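Putative cytoplasmic protein (Salmonella typhimurium, PDB 2GK3) is of unknown function but forms hexamers and probably belongs to the class I glutamine amidotransferase-like family. Local coordinates at residues D182-L187 with M237-Y242; I66-S71 with N89-Q94; L128-I133 with G188-V193; P172-V177 with L250-R255; V13-E18 with W44-L49. All blocks are in the same frame, centred on the assembly; numbering follows the deposited sequence.

Contact 1: D182-L187 with M237-Y242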
# COMPACT_ATOMS: atom_id res chain seq x y z
N ASP E 182 -6.08 1.80 44.17
CA ASP E 182 -6.95 1.15 43.20
C ASP E 182 -6.39 1.28 41.77
O ASP E 182 -7.05 1.80 40.85
CB ASP E 182 -8.39 1.70 43.31
CG ASP E 182 -9.41 0.82 42.60
OD1 ASP E 182 -9.13 -0.39 42.36
OD2 ASP E 182 -10.51 1.33 42.29
N TYR E 183 -5.16 0.81 41.62
CA TYR E 183 -4.44 0.85 40.36
C TYR E 183 -5.17 0.12 39.24
O TYR E 183 -5.69 -0.98 39.45
CB TYR E 183 -3.02 0.32 40.55
CG TYR E 183 -2.06 1.34 41.10
CD1 TYR E 183 -1.77 1.40 42.47
CD2 TYR E 183 -1.43 2.28 40.25
CE1 TYR E 183 -0.89 2.36 42.98
CE2 TYR E 183 -0.54 3.24 40.76
CZ TYR E 183 -0.27 3.27 42.11
OH TYR E 183 0.61 4.20 42.61
N PRO E 184 -5.22 0.74 38.05
CA PRO E 184 -6.00 0.17 36.96
C PRO E 184 -5.30 -0.94 36.17
O PRO E 184 -4.12 -1.21 36.37
CB PRO E 184 -6.27 1.37 36.04
CG PRO E 184 -5.30 2.44 36.46
CD PRO E 184 -4.54 1.99 37.66
N VAL E 185 -6.04 -1.53 35.25
CA VAL E 185 -5.56 -2.55 34.35
C VAL E 185 -5.02 -1.93 33.05
O VAL E 185 -5.51 -0.89 32.59
CB VAL E 185 -6.70 -3.59 34.15
CG1 VAL E 185 -6.64 -4.29 32.81
CG2 VAL E 185 -6.71 -4.61 35.32
N PHE E 186 -3.99 -2.57 32.49
CA PHE E 186 -3.35 -2.20 31.22
C PHE E 186 -3.35 -3.42 30.34
O PHE E 186 -3.27 -4.54 30.85
CB PHE E 186 -1.91 -1.76 31.45
CG PHE E 186 -1.79 -0.54 32.27
CD1 PHE E 186 -1.88 -0.62 33.66
CD2 PHE E 186 -1.65 0.70 31.66
CE1 PHE E 186 -1.84 0.51 34.45
CE2 PHE E 186 -1.60 1.85 32.42
CZ PHE E 186 -1.70 1.77 33.82
N LEU E 187 -3.42 -3.20 29.03
CA LEU E 187 -3.54 -4.32 28.09
C LEU E 187 -2.21 -4.67 27.41
O LEU E 187 -2.15 -5.48 26.47
CB LEU E 187 -4.69 -4.05 27.11
CG LEU E 187 -6.12 -4.59 27.42
CD1 LEU E 187 -6.46 -4.81 28.89
CD2 LEU E 187 -7.18 -3.75 26.80
N MSE E 237 -7.89 5.73 31.91
CA MSE E 237 -8.24 7.12 31.54
C MSE E 237 -9.10 7.79 32.61
O MSE E 237 -8.90 8.96 32.94
CB MSE E 237 -9.05 7.18 30.25
CG MSE E 237 -8.66 6.23 29.15
SE MSE E 237 -7.46 7.09 27.89
CE MSE E 237 -5.88 6.29 28.71
N SER E 238 -10.06 7.04 33.14
CA SER E 238 -11.03 7.60 34.09
C SER E 238 -10.67 7.24 35.52
O SER E 238 -11.47 7.46 36.44
CB SER E 238 -12.45 7.16 33.73
OG SER E 238 -12.48 5.80 33.35
N TRP E 239 -9.48 6.68 35.70
CA TRP E 239 -8.89 6.47 37.01
C TRP E 239 -8.70 7.84 37.68
O TRP E 239 -8.21 8.77 37.03
CB TRP E 239 -7.57 5.72 36.84
CG TRP E 239 -6.85 5.31 38.09
CD1 TRP E 239 -7.36 4.61 39.14
CD2 TRP E 239 -5.46 5.54 38.40
NE1 TRP E 239 -6.40 4.42 40.09
CE2 TRP E 239 -5.22 4.97 39.67
CE3 TRP E 239 -4.40 6.18 37.73
CZ2 TRP E 239 -3.96 5.01 40.29
CZ3 TRP E 239 -3.16 6.22 38.34
CH2 TRP E 239 -2.95 5.64 39.61
N PRO E 240 -9.12 7.99 38.95
CA PRO E 240 -9.09 9.27 39.67
C PRO E 240 -7.70 9.91 39.73
O PRO E 240 -7.58 11.12 39.91
CB PRO E 240 -9.53 8.89 41.08
CG PRO E 240 -10.37 7.72 40.90
CD PRO E 240 -9.73 6.95 39.79
N PHE E 241 -6.66 9.09 39.58
CA PHE E 241 -5.29 9.60 39.69
C PHE E 241 -4.57 9.71 38.34
O PHE E 241 -3.36 9.92 38.30
CB PHE E 241 -4.50 8.76 40.70
CG PHE E 241 -5.11 8.74 42.09
CD1 PHE E 241 -5.02 9.86 42.92
CD2 PHE E 241 -5.76 7.60 42.56
CE1 PHE E 241 -5.58 9.84 44.20
CE2 PHE E 241 -6.32 7.57 43.84
CZ PHE E 241 -6.24 8.70 44.66
N TYR E 242 -5.32 9.60 37.25
CA TYR E 242 -4.72 9.72 35.92
C TYR E 242 -3.99 11.05 35.78
O TYR E 242 -2.81 11.09 35.39
CB TYR E 242 -5.78 9.56 34.86
CG TYR E 242 -5.31 9.53 33.42
CD1 TYR E 242 -4.84 8.34 32.83
CD2 TYR E 242 -5.39 10.66 32.63
CE1 TYR E 242 -4.44 8.31 31.49
CE2 TYR E 242 -4.99 10.64 31.29
CZ TYR E 242 -4.52 9.48 30.72
OH TYR E 242 -4.13 9.49 29.38
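An aromatic-proline contact joins the run leading into strand 185-194 to the connection between helices 234-237 and 242-253, and Trp-239 carries nearly all of its side: 104 Å² of the 202 Å² buried lie on this residue. Its CG stands anti to the backbone N (chi1 -176°), which sends the indole across to Pro-184. There the pyrrolidine lies over one indole face, with Pro-184 CD 3.7 Å from the centroid of the five-membered ring and 13° off its normal, a CH-pi contact; Pro-184 CG also sits 3.6 Å from Trp-239 CG. The opposite face is met near its rim by CB of Phe-241. Tyr-183 meets the indole obliquely, the planes inclined at 37°: Trp-239 CZ2 lies over one face of the Tyr-183 ring, whose CE2 is 3.6 Å from Trp-239 CH2. The indole N-H is shared: Trp-239 NE1 makes a weak, strongly bent bond of 2.8 Å to Asp-182 O, while Ser-181 O is its stronger partner. Within its own segment, Tyr-242 N bonds to Trp-239 O, closing the type I beta turn from Trp-239 to Tyr-242 that leads into helix 242-253, with Phe-241 at the N-cap position.

Contact 2: I66-S71 with N89-Q94; sequences IAFPES and NTFLLQ
Helix 88-92 and the loop leaving helix 61-67 meet here in what is probably the alpha/beta part of a glutamine amidotransferase-like fold, through three buried residues: Phe-68 (69 Å² covered), Gln-94 (52 Å²) and Phe-91 (35 Å²). The two phenyl rings form an offset edge-to-face pair. Their planes stand at 86° with centroids 5.7 Å apart, and it is the edge of Phe-91 that is turned to the face of Phe-68; the nearest approach, Phe-68 CE1 to Phe-91 CE2, is 3.8 Å. Phe-68 reaches across because its CG is anti to the backbone N (chi1 -171°). Its ring is also met over a face, near the rim, by CD of the following Pro-69.

Gln-94 lies at the N-cap position of helix 95-98, and its extended side chain runs back beside the base of the Phe-68 ring, NE2 coming 3.9 Å from Phe-68 CB. The amide is gripped at both ends. Its NE2 donates to Phe-91 O at 3.1 Å, in the carbonyl plane and near the plane of the amide itself, with 158° at the hydrogen; this bond ties the amide to the end of the helix that carries Phe-91. Helix 107-116 adds Ala-107, touching both Phe-68 and Gln-94, and Leu-108, touching Phe-91. The other end, OE1, links to the opposite backbone through water: water 1 donates to both Gln-94 OE1, at 2.6 Å, and Phe-68 O, whereas water 2 accepts from Phe-68 N at 3.2 Å and can donate to Gln-94 OE1, one of several acceptors competing for its protons.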
# COMPACT_ATOMS: atom_id res chain seq x y z
N ILE E 66 8.74 18.18 9.17
CA ILE E 66 8.78 19.50 8.51
C ILE E 66 9.59 20.56 9.27
O ILE E 66 10.23 21.42 8.64
CB ILE E 66 7.35 20.16 8.50
CG1 ILE E 66 6.34 19.44 7.63
CG2 ILE E 66 7.41 21.65 8.09
CD1 ILE E 66 4.97 20.15 7.73
N ALA E 67 9.51 20.53 10.60
CA ALA E 67 9.75 21.74 11.39
C ALA E 67 10.26 21.51 12.80
O ALA E 67 9.98 22.31 13.69
CB ALA E 67 8.47 22.59 11.45
N PHE E 68 10.99 20.42 13.01
CA PHE E 68 11.63 20.24 14.31
C PHE E 68 12.67 21.36 14.54
O PHE E 68 13.43 21.66 13.62
CB PHE E 68 12.27 18.85 14.47
CG PHE E 68 12.74 18.59 15.87
CD1 PHE E 68 11.84 18.15 16.83
CD2 PHE E 68 14.03 18.89 16.25
CE1 PHE E 68 12.26 17.97 18.15
CE2 PHE E 68 14.45 18.72 17.55
CZ PHE E 68 13.57 18.25 18.51
N PRO E 69 12.67 21.98 15.73
CA PRO E 69 13.60 23.09 16.05
C PRO E 69 15.08 22.72 15.86
O PRO E 69 15.56 21.74 16.43
CB PRO E 69 13.32 23.38 17.53
CG PRO E 69 11.97 22.89 17.77
CD PRO E 69 11.75 21.72 16.86
N GLU E 70 15.78 23.52 15.05
CA GLU E 70 17.23 23.40 14.88
C GLU E 70 18.06 23.96 16.05
O GLU E 70 19.19 23.54 16.29
CB GLU E 70 17.68 24.06 13.57
CG GLU E 70 17.19 23.34 12.32
CD GLU E 70 17.91 23.79 11.06
OE1 GLU E 70 18.91 24.53 11.16
OE2 GLU E 70 17.50 23.37 9.96
N SER E 71 17.48 24.91 16.79
CA SER E 71 18.20 25.62 17.84
C SER E 71 17.98 24.97 19.20
O SER E 71 16.86 24.68 19.59
CB SER E 71 17.79 27.10 17.88
OG SER E 71 17.94 27.67 19.18
N ASN E 89 13.40 7.19 13.87
CA ASN E 89 13.55 7.52 12.45
C ASN E 89 12.94 8.88 12.14
O ASN E 89 13.47 9.62 11.31
CB ASN E 89 12.91 6.45 11.57
CG ASN E 89 13.69 5.14 11.52
OD1 ASN E 89 14.91 5.10 11.74
ND2 ASN E 89 13.01 4.06 11.19
N THR E 90 11.84 9.22 12.81
CA THR E 90 11.16 10.49 12.54
C THR E 90 12.06 11.68 12.90
O THR E 90 12.17 12.61 12.10
CB THR E 90 9.75 10.61 13.20
OG1 THR E 90 8.91 9.58 12.68
CG2 THR E 90 9.11 11.98 12.89
N PHE E 91 12.71 11.60 14.06
CA PHE E 91 13.68 12.61 14.50
C PHE E 91 14.96 12.65 13.65
O PHE E 91 15.44 13.71 13.29
CB PHE E 91 14.05 12.35 15.93
CG PHE E 91 12.96 12.63 16.91
CD1 PHE E 91 12.25 11.58 17.49
CD2 PHE E 91 12.64 13.94 17.27
CE1 PHE E 91 11.24 11.81 18.41
CE2 PHE E 91 11.61 14.18 18.20
CZ PHE E 91 10.92 13.09 18.78
N LEU E 92 15.50 11.48 13.34
CA LEU E 92 16.76 11.35 12.62
C LEU E 92 16.65 11.65 11.13
O LEU E 92 17.62 12.16 10.54
CB LEU E 92 17.34 9.94 12.83
CG LEU E 92 17.97 9.70 14.22
CD1 LEU E 92 18.10 8.22 14.57
CD2 LEU E 92 19.32 10.42 14.33
N LEU E 93 15.51 11.30 10.53
CA LEU E 93 15.31 11.32 9.07
C LEU E 93 14.20 12.30 8.68
O LEU E 93 13.25 11.93 7.97
CB LEU E 93 14.97 9.91 8.56
CG LEU E 93 15.94 8.79 8.91
CD1 LEU E 93 15.42 7.44 8.43
CD2 LEU E 93 17.32 9.09 8.31
N GLN E 94 14.34 13.53 9.16
CA GLN E 94 13.48 14.63 8.73
C GLN E 94 13.56 14.81 7.20
O GLN E 94 14.52 14.38 6.55
CB GLN E 94 13.87 15.93 9.45
CG GLN E 94 13.70 15.88 10.97
CD GLN E 94 14.45 17.02 11.69
OE1 GLN E 94 14.47 18.17 11.23
NE2 GLN E 94 15.05 16.71 12.83
O HOH W 1 15.55 20.21 12.49
O HOH W 2 12.14 19.23 10.32

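Contact 3: L128-I133 with G188-V193; sequences LSFMGI and GYNQAV
Asn-190, on strand 185-194, is the residue through which this strand meets the loop that follows strand 120-124, a buried strand-to-loop junction in what is probably a glutamine amidotransferase-like fold. It accounts for 76 Å² of the 154 Å² buried. With its CG anti to the carbonyl carbon (chi1 -66°), the amide enters the bend of residues 129-132. Its OD1 meets the Phe-130 ring at the edge, in plane, 3.6 Å from CD2, while the ring and amide planes are 60° apart; Asn-190 CB lies 3.7 Å from the same CD2. The polar ends are satisfied by residues outside both segments: OD1 accepts from Gly-126 N, and ND2 donates to Asp-157 OD1. Asp-157 also takes the backbone N-H groups of Met-131 and Gly-132, so one carboxylate joins the asparagine to the loop it touches. Farther on, Ala-192 packs on Val-150, which Phe-130 touches as well. Back at the bend, Asn-190 ND2 passes 3.8 Å from Gly-132 CA and 3.7 Å from Ser-129 O.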
# COMPACT_ATOMS: atom_id res chain seq x y z
N LEU E 128 5.36 2.62 18.75
CA LEU E 128 6.47 3.43 18.21
C LEU E 128 7.29 4.15 19.27
O LEU E 128 7.85 5.21 19.05
CB LEU E 128 6.02 4.35 17.03
CG LEU E 128 6.16 3.27 15.95
CD1 LEU E 128 4.89 2.76 15.30
CD2 LEU E 128 7.36 3.36 14.99
N SER E 129 7.33 3.53 20.44
CA SER E 129 8.20 3.92 21.53
C SER E 129 9.19 2.78 21.84
O SER E 129 8.95 1.62 21.47
CB SER E 129 7.35 4.23 22.77
OG SER E 129 6.63 5.45 22.64
N PHE E 130 10.29 3.13 22.52
CA PHE E 130 11.34 2.20 22.94
C PHE E 130 11.82 1.38 21.74
O PHE E 130 12.38 1.95 20.79
CB PHE E 130 10.88 1.37 24.15
CG PHE E 130 10.56 2.24 25.36
CD1 PHE E 130 11.57 2.92 26.02
CD2 PHE E 130 9.23 2.42 25.78
CE1 PHE E 130 11.27 3.77 27.12
CE2 PHE E 130 8.92 3.26 26.86
CZ PHE E 130 9.93 3.94 27.53
N MSE E 131 11.61 0.06 21.76
CA MSE E 131 11.84 -0.69 20.51
C MSE E 131 10.54 -0.81 19.75
O MSE E 131 10.50 -0.56 18.56
CB MSE E 131 12.50 -2.07 20.76
CG MSE E 131 13.93 -1.97 21.21
SE MSE E 131 15.08 -1.14 19.80
CE MSE E 131 16.10 -2.78 19.34
N GLY E 132 9.48 -1.20 20.45
CA GLY E 132 8.14 -1.26 19.90
C GLY E 132 7.88 -2.38 18.91
O GLY E 132 8.64 -3.35 18.81
N ILE E 133 6.78 -2.23 18.17
CA ILE E 133 6.35 -3.26 17.22
C ILE E 133 7.38 -3.48 16.11
O ILE E 133 7.83 -2.52 15.47
CB ILE E 133 4.91 -3.03 16.64
CG1 ILE E 133 4.43 -4.33 15.94
CG2 ILE E 133 4.86 -1.77 15.74
CD1 ILE E 133 2.97 -4.42 15.63
N GLY E 188 -1.13 -4.09 27.92
CA GLY E 188 0.17 -4.25 27.30
C GLY E 188 1.16 -3.19 27.73
O GLY E 188 0.79 -2.20 28.36
N TYR E 189 2.44 -3.44 27.42
CA TYR E 189 3.52 -2.54 27.78
C TYR E 189 4.79 -2.90 27.01
O TYR E 189 4.88 -4.00 26.45
CB TYR E 189 3.78 -2.54 29.31
CG TYR E 189 4.27 -3.88 29.87
CD1 TYR E 189 5.62 -4.10 30.13
CD2 TYR E 189 3.36 -4.90 30.17
CE1 TYR E 189 6.08 -5.30 30.67
CE2 TYR E 189 3.80 -6.12 30.72
CZ TYR E 189 5.16 -6.31 30.96
OH TYR E 189 5.60 -7.51 31.47
N ASN E 190 5.73 -1.96 26.97
CA ASN E 190 7.08 -2.21 26.47
C ASN E 190 7.95 -2.75 27.60
O ASN E 190 8.04 -2.13 28.67
CB ASN E 190 7.71 -0.93 25.94
CG ASN E 190 7.01 -0.38 24.71
OD1 ASN E 190 6.24 0.57 24.81
ND2 ASN E 190 7.27 -0.98 23.55
N GLN E 191 8.57 -3.91 27.37
CA GLN E 191 9.43 -4.52 28.38
C GLN E 191 10.84 -3.95 28.35
O GLN E 191 11.52 -4.00 27.34
CB GLN E 191 9.53 -6.04 28.18
CG GLN E 191 10.34 -6.74 29.27
CD GLN E 191 10.27 -8.24 29.15
OE1 GLN E 191 10.68 -8.81 28.14
NE2 GLN E 191 9.75 -8.88 30.18
N ALA E 192 11.28 -3.41 29.48
CA ALA E 192 12.64 -2.90 29.58
C ALA E 192 13.23 -3.30 30.94
O ALA E 192 12.53 -3.84 31.79
CB ALA E 192 12.66 -1.39 29.37
N VAL E 193 14.52 -3.09 31.11
CA VAL E 193 15.20 -3.34 32.36
C VAL E 193 15.63 -1.97 32.90
O VAL E 193 16.26 -1.19 32.19
CB VAL E 193 16.42 -4.28 32.16
CG1 VAL E 193 17.17 -4.46 33.47
CG2 VAL E 193 15.97 -5.65 31.58

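Contact 4: P172-V177 with L250-R255; sequences PEHPVV and LQFIAR
The final helix of the chain, 242-253, is here covered by the loop between strands 164-169 and 185-194, and Phe-252 is the side chain on which the loop closes, with 85 Å² of the 160 Å² buried. Turned opposite the backbone N (chi1 -165°), the phenyl leaves the helix and enters among His-174, Pro-175 and Val-176. His-174 comes from the opposite direction and lays CE1 over one phenyl face near the rim, 3.5 Å from Phe-252 CZ; the planes meet obliquely at 54° with centroids 4.7 Å apart. At the base of the ring, Val-176 crosses at about a right angle, its CG2 standing 3.5 Å from Phe-252 CB. Pro-175 adds a lighter touch, CG to Phe-252 CE1 at 3.9 Å. The imidazole is steadied within its own loop by a weak bond from Val-176 N to His-174 ND1, 3.3 Å long but fairly straight at 163°, while Val-177 N bonds to His-174 O. Phe-212 of strand 207-215 completes the cluster, stacking on the His-174 ring and meeting Phe-252 edge-to-face. One turn back along the helix, Asn-248 donates to Val-176 O, and on another side of it Leu-250 and Ile-253 pack on strand 80-84.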
# COMPACT_ATOMS: atom_id res chain seq x y z
N PRO E 172 5.36 3.16 46.92
CA PRO E 172 4.12 3.93 47.08
C PRO E 172 4.28 5.23 47.91
O PRO E 172 3.36 6.05 47.97
CB PRO E 172 3.18 2.95 47.77
CG PRO E 172 4.08 2.01 48.52
CD PRO E 172 5.32 1.89 47.68
N GLU E 173 5.44 5.42 48.54
CA GLU E 173 5.75 6.65 49.29
C GLU E 173 6.47 7.69 48.42
O GLU E 173 6.70 8.83 48.87
CB GLU E 173 6.58 6.34 50.54
CG GLU E 173 7.06 4.86 50.69
CD GLU E 173 8.08 4.39 49.61
OE1 GLU E 173 7.87 3.29 49.06
OE2 GLU E 173 9.08 5.10 49.34
N HIS E 174 6.84 7.30 47.20
CA HIS E 174 7.51 8.21 46.28
C HIS E 174 6.56 9.39 46.02
O HIS E 174 5.37 9.17 45.76
CB HIS E 174 7.86 7.48 44.98
CG HIS E 174 8.76 8.26 44.07
ND1 HIS E 174 8.30 9.28 43.26
CD2 HIS E 174 10.09 8.17 43.84
CE1 HIS E 174 9.31 9.78 42.58
NE2 HIS E 174 10.40 9.12 42.91
N PRO E 175 7.07 10.63 46.10
CA PRO E 175 6.26 11.85 45.91
C PRO E 175 5.26 11.81 44.74
O PRO E 175 4.14 12.29 44.90
CB PRO E 175 7.30 12.95 45.64
CG PRO E 175 8.58 12.45 46.20
CD PRO E 175 8.49 10.95 46.38
N VAL E 176 5.66 11.24 43.60
CA VAL E 176 4.81 11.22 42.40
C VAL E 176 3.52 10.41 42.58
O VAL E 176 2.45 10.79 42.09
CB VAL E 176 5.61 10.73 41.17
CG1 VAL E 176 4.69 10.29 40.03
CG2 VAL E 176 6.58 11.80 40.70
N VAL E 177 3.63 9.30 43.30
CA VAL E 177 2.52 8.36 43.42
C VAL E 177 1.91 8.29 44.83
O VAL E 177 0.91 7.60 45.05
CB VAL E 177 2.94 6.95 42.97
CG1 VAL E 177 3.40 6.97 41.50
CG2 VAL E 177 4.03 6.40 43.90
N LEU E 250 5.59 14.89 35.41
CA LEU E 250 6.10 16.07 34.70
C LEU E 250 6.82 17.02 35.65
O LEU E 250 7.94 17.44 35.40
CB LEU E 250 4.97 16.79 33.97
CG LEU E 250 4.54 16.05 32.71
CD1 LEU E 250 3.47 16.82 31.95
CD2 LEU E 250 5.78 15.77 31.85
N GLN E 251 6.16 17.28 36.78
CA GLN E 251 6.64 18.20 37.81
C GLN E 251 7.89 17.65 38.52
O GLN E 251 8.81 18.41 38.88
CB GLN E 251 5.51 18.42 38.82
CG GLN E 251 5.35 19.86 39.27
CD GLN E 251 4.13 20.53 38.68
OE1 GLN E 251 3.06 19.92 38.57
NE2 GLN E 251 4.27 21.81 38.31
N PHE E 252 7.93 16.34 38.73
CA PHE E 252 9.08 15.70 39.37
C PHE E 252 10.40 15.90 38.60
O PHE E 252 11.45 16.16 39.20
CB PHE E 252 8.81 14.21 39.63
CG PHE E 252 9.79 13.59 40.60
CD1 PHE E 252 9.65 13.80 41.98
CD2 PHE E 252 10.85 12.81 40.14
CE1 PHE E 252 10.55 13.24 42.88
CE2 PHE E 252 11.76 12.24 41.02
CZ PHE E 252 11.61 12.46 42.41
N ILE E 253 10.32 15.78 37.28
CA ILE E 253 11.50 15.80 36.41
C ILE E 253 11.75 17.18 35.74
O ILE E 253 12.72 17.35 35.00
CB ILE E 253 11.43 14.64 35.35
CG1 ILE E 253 10.43 14.95 34.24
CG2 ILE E 253 11.05 13.30 36.02
CD1 ILE E 253 10.37 13.91 33.12
N ALA E 254 10.88 18.15 36.02
CA ALA E 254 11.00 19.48 35.40
C ALA E 254 12.32 20.19 35.71
O ALA E 254 12.93 19.98 36.76
CB ALA E 254 9.83 20.37 35.77
N ARG E 255 12.76 21.01 34.76
CA ARG E 255 13.86 21.92 35.00
C ARG E 255 13.71 22.69 36.33
O ARG E 255 12.60 23.10 36.71
CB ARG E 255 13.97 22.92 33.84
CG ARG E 255 15.21 23.80 33.89
CD ARG E 255 15.21 24.83 32.77
NE ARG E 255 14.95 24.19 31.48
CZ ARG E 255 15.88 23.72 30.65
NH1 ARG E 255 17.17 23.80 30.95
NH2 ARG E 255 15.50 23.18 29.51

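Contact 5: V13-E18 with W44-L49; sequences VLFIGE and WLLECL
Two first torsions aim the opposed side chains at each other: Phe-15 has CG anti to the backbone N (chi1 -171°), carrying its ring off the strand toward the helix, and Leu-46 has CG anti to the carbonyl carbon (chi1 -61°), which brings its branch back toward the strand. The result is a methyl over an aromatic face. Leu-46 CD2 lies 4.0 Å from the centroid of the Phe-15 ring and 22° off the normal, a CH-pi contact displaced toward the root of the ring, where Leu-46 CD2 is 3.7 Å from Phe-15 CG. Leu-45 takes the other end of the phenyl: its CD1 approaches obliquely, 3.6 Å from Phe-15 CE1 and 4.0 Å from Phe-15 CZ. Two consecutive leucines of one helix thus divide the ring between them, one over its base and the other near its tip.

The pairing belongs to the alpha/beta core expected of a class I glutamine amidotransferase-like domain, where helix 43-51 packs against strand 12-28, itself flanked by the parallel strands 55-59 and 80-84. Both flanking strands touch the phenyl, through Tyr-58 and Val-82. Helix 242-253 lies beside helix 43-51, setting Tyr-242 and Trp-246 on Leu-45. At the ring edge, in plane, sits CB of Glu-18, whose carboxylate OE2 is hydrogen-bonded to Ser-84 OG.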
# COMPACT_ATOMS: atom_id res chain seq x y z
N VAL E 13 5.75 22.56 28.76
CA VAL E 13 6.10 21.21 28.30
C VAL E 13 5.86 21.05 26.79
O VAL E 13 4.81 21.45 26.29
CB VAL E 13 5.31 20.13 29.08
CG1 VAL E 13 5.54 18.71 28.50
CG2 VAL E 13 5.66 20.19 30.56
N LEU E 14 6.84 20.48 26.08
CA LEU E 14 6.70 20.13 24.67
C LEU E 14 6.26 18.67 24.58
O LEU E 14 6.97 17.78 25.03
CB LEU E 14 8.05 20.31 23.95
CG LEU E 14 8.16 20.65 22.46
CD1 LEU E 14 9.34 19.93 21.87
CD2 LEU E 14 6.91 20.35 21.63
N PHE E 15 5.08 18.42 24.03
CA PHE E 15 4.60 17.05 23.90
C PHE E 15 4.72 16.60 22.44
O PHE E 15 4.05 17.15 21.57
CB PHE E 15 3.15 16.94 24.41
CG PHE E 15 2.65 15.51 24.53
CD1 PHE E 15 2.49 14.92 25.77
CD2 PHE E 15 2.32 14.77 23.39
CE1 PHE E 15 2.03 13.61 25.88
CE2 PHE E 15 1.87 13.46 23.49
CZ PHE E 15 1.72 12.88 24.72
N ILE E 16 5.58 15.62 22.17
CA ILE E 16 5.82 15.16 20.82
C ILE E 16 5.19 13.79 20.54
O ILE E 16 5.36 12.83 21.31
CB ILE E 16 7.32 15.13 20.48
CG1 ILE E 16 8.01 16.43 20.93
CG2 ILE E 16 7.51 14.92 18.99
CD1 ILE E 16 9.55 16.42 20.75
N GLY E 17 4.45 13.70 19.45
CA GLY E 17 4.05 12.41 18.91
C GLY E 17 2.56 12.21 18.94
O GLY E 17 1.82 13.14 18.70
N GLU E 18 2.14 10.99 19.21
CA GLU E 18 0.71 10.66 19.40
C GLU E 18 -0.20 11.10 18.25
O GLU E 18 -1.34 11.52 18.46
CB GLU E 18 0.19 11.18 20.76
CG GLU E 18 0.64 10.35 21.94
CD GLU E 18 0.05 8.94 21.96
OE1 GLU E 18 -1.01 8.71 21.34
OE2 GLU E 18 0.66 8.06 22.60
N TRP E 44 -7.25 13.28 25.17
CA TRP E 44 -7.59 13.18 26.59
C TRP E 44 -6.48 13.65 27.53
O TRP E 44 -6.69 14.56 28.36
CB TRP E 44 -8.00 11.75 26.95
CG TRP E 44 -8.33 11.54 28.41
CD1 TRP E 44 -7.73 10.66 29.27
CD2 TRP E 44 -9.34 12.22 29.18
NE1 TRP E 44 -8.31 10.73 30.52
CE2 TRP E 44 -9.30 11.68 30.49
CE3 TRP E 44 -10.28 13.21 28.88
CZ2 TRP E 44 -10.16 12.11 31.51
CZ3 TRP E 44 -11.14 13.64 29.89
CH2 TRP E 44 -11.08 13.09 31.19
N LEU E 45 -5.32 13.02 27.42
CA LEU E 45 -4.18 13.38 28.24
C LEU E 45 -3.91 14.88 28.14
O LEU E 45 -3.80 15.56 29.15
CB LEU E 45 -2.94 12.61 27.78
CG LEU E 45 -1.80 12.31 28.77
CD1 LEU E 45 -0.47 12.28 28.05
CD2 LEU E 45 -1.73 13.23 29.98
N LEU E 46 -3.79 15.40 26.92
CA LEU E 46 -3.47 16.82 26.72
C LEU E 46 -4.51 17.76 27.37
O LEU E 46 -4.15 18.81 27.87
CB LEU E 46 -3.28 17.13 25.22
CG LEU E 46 -2.16 16.39 24.49
CD1 LEU E 46 -2.29 16.55 22.98
CD2 LEU E 46 -0.77 16.82 24.97
N GLU E 47 -5.77 17.35 27.38
CA GLU E 47 -6.82 18.08 28.05
C GLU E 47 -6.61 18.09 29.56
O GLU E 47 -6.85 19.09 30.22
CB GLU E 47 -8.19 17.50 27.67
CG GLU E 47 -9.39 18.25 28.21
CD GLU E 47 -9.32 19.75 28.01
OE1 GLU E 47 -8.73 20.21 27.00
OE2 GLU E 47 -9.86 20.48 28.86
N CYS E 48 -6.16 16.97 30.10
CA CYS E 48 -5.91 16.83 31.54
C CYS E 48 -4.74 17.68 31.98
O CYS E 48 -4.77 18.28 33.06
CB CYS E 48 -5.63 15.37 31.91
SG CYS E 48 -7.01 14.25 31.75
N LEU E 49 -3.69 17.70 31.17
CA LEU E 49 -2.52 18.53 31.47
C LEU E 49 -2.86 20.01 31.40
O LEU E 49 -2.35 20.80 32.20
CB LEU E 49 -1.33 18.19 30.56
CG LEU E 49 -0.90 16.70 30.56
CD1 LEU E 49 0.08 16.37 29.43
CD2 LEU E 49 -0.35 16.28 31.92

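In the fold
Contact 5 touches three of the other four contacts. Contact 1, its centre 17 Å away, meets it through Trp-44, whose NE1 is probably hydrogen-bonded to Met-237 O and whose ring packs on Tyr-242. Contact 4, also 17 Å away between centres, touches it where Leu-250 packs on Leu-49 and Val-13. Contact 2, at 19 Å, does so through Ile-16, which meets Phe-68 and Phe-91. Contacts 1 and 4 bracket helix 242-253 at its two ends and touch directly, Tyr-183 against Val-177. Contact 3 shares strand 185-194 with contact 1, their centres 19 Å apart. Contacts 2 and 3 both reach the same neighbouring subunit of the hexamer, though their nearest atoms are about 7 Å apart.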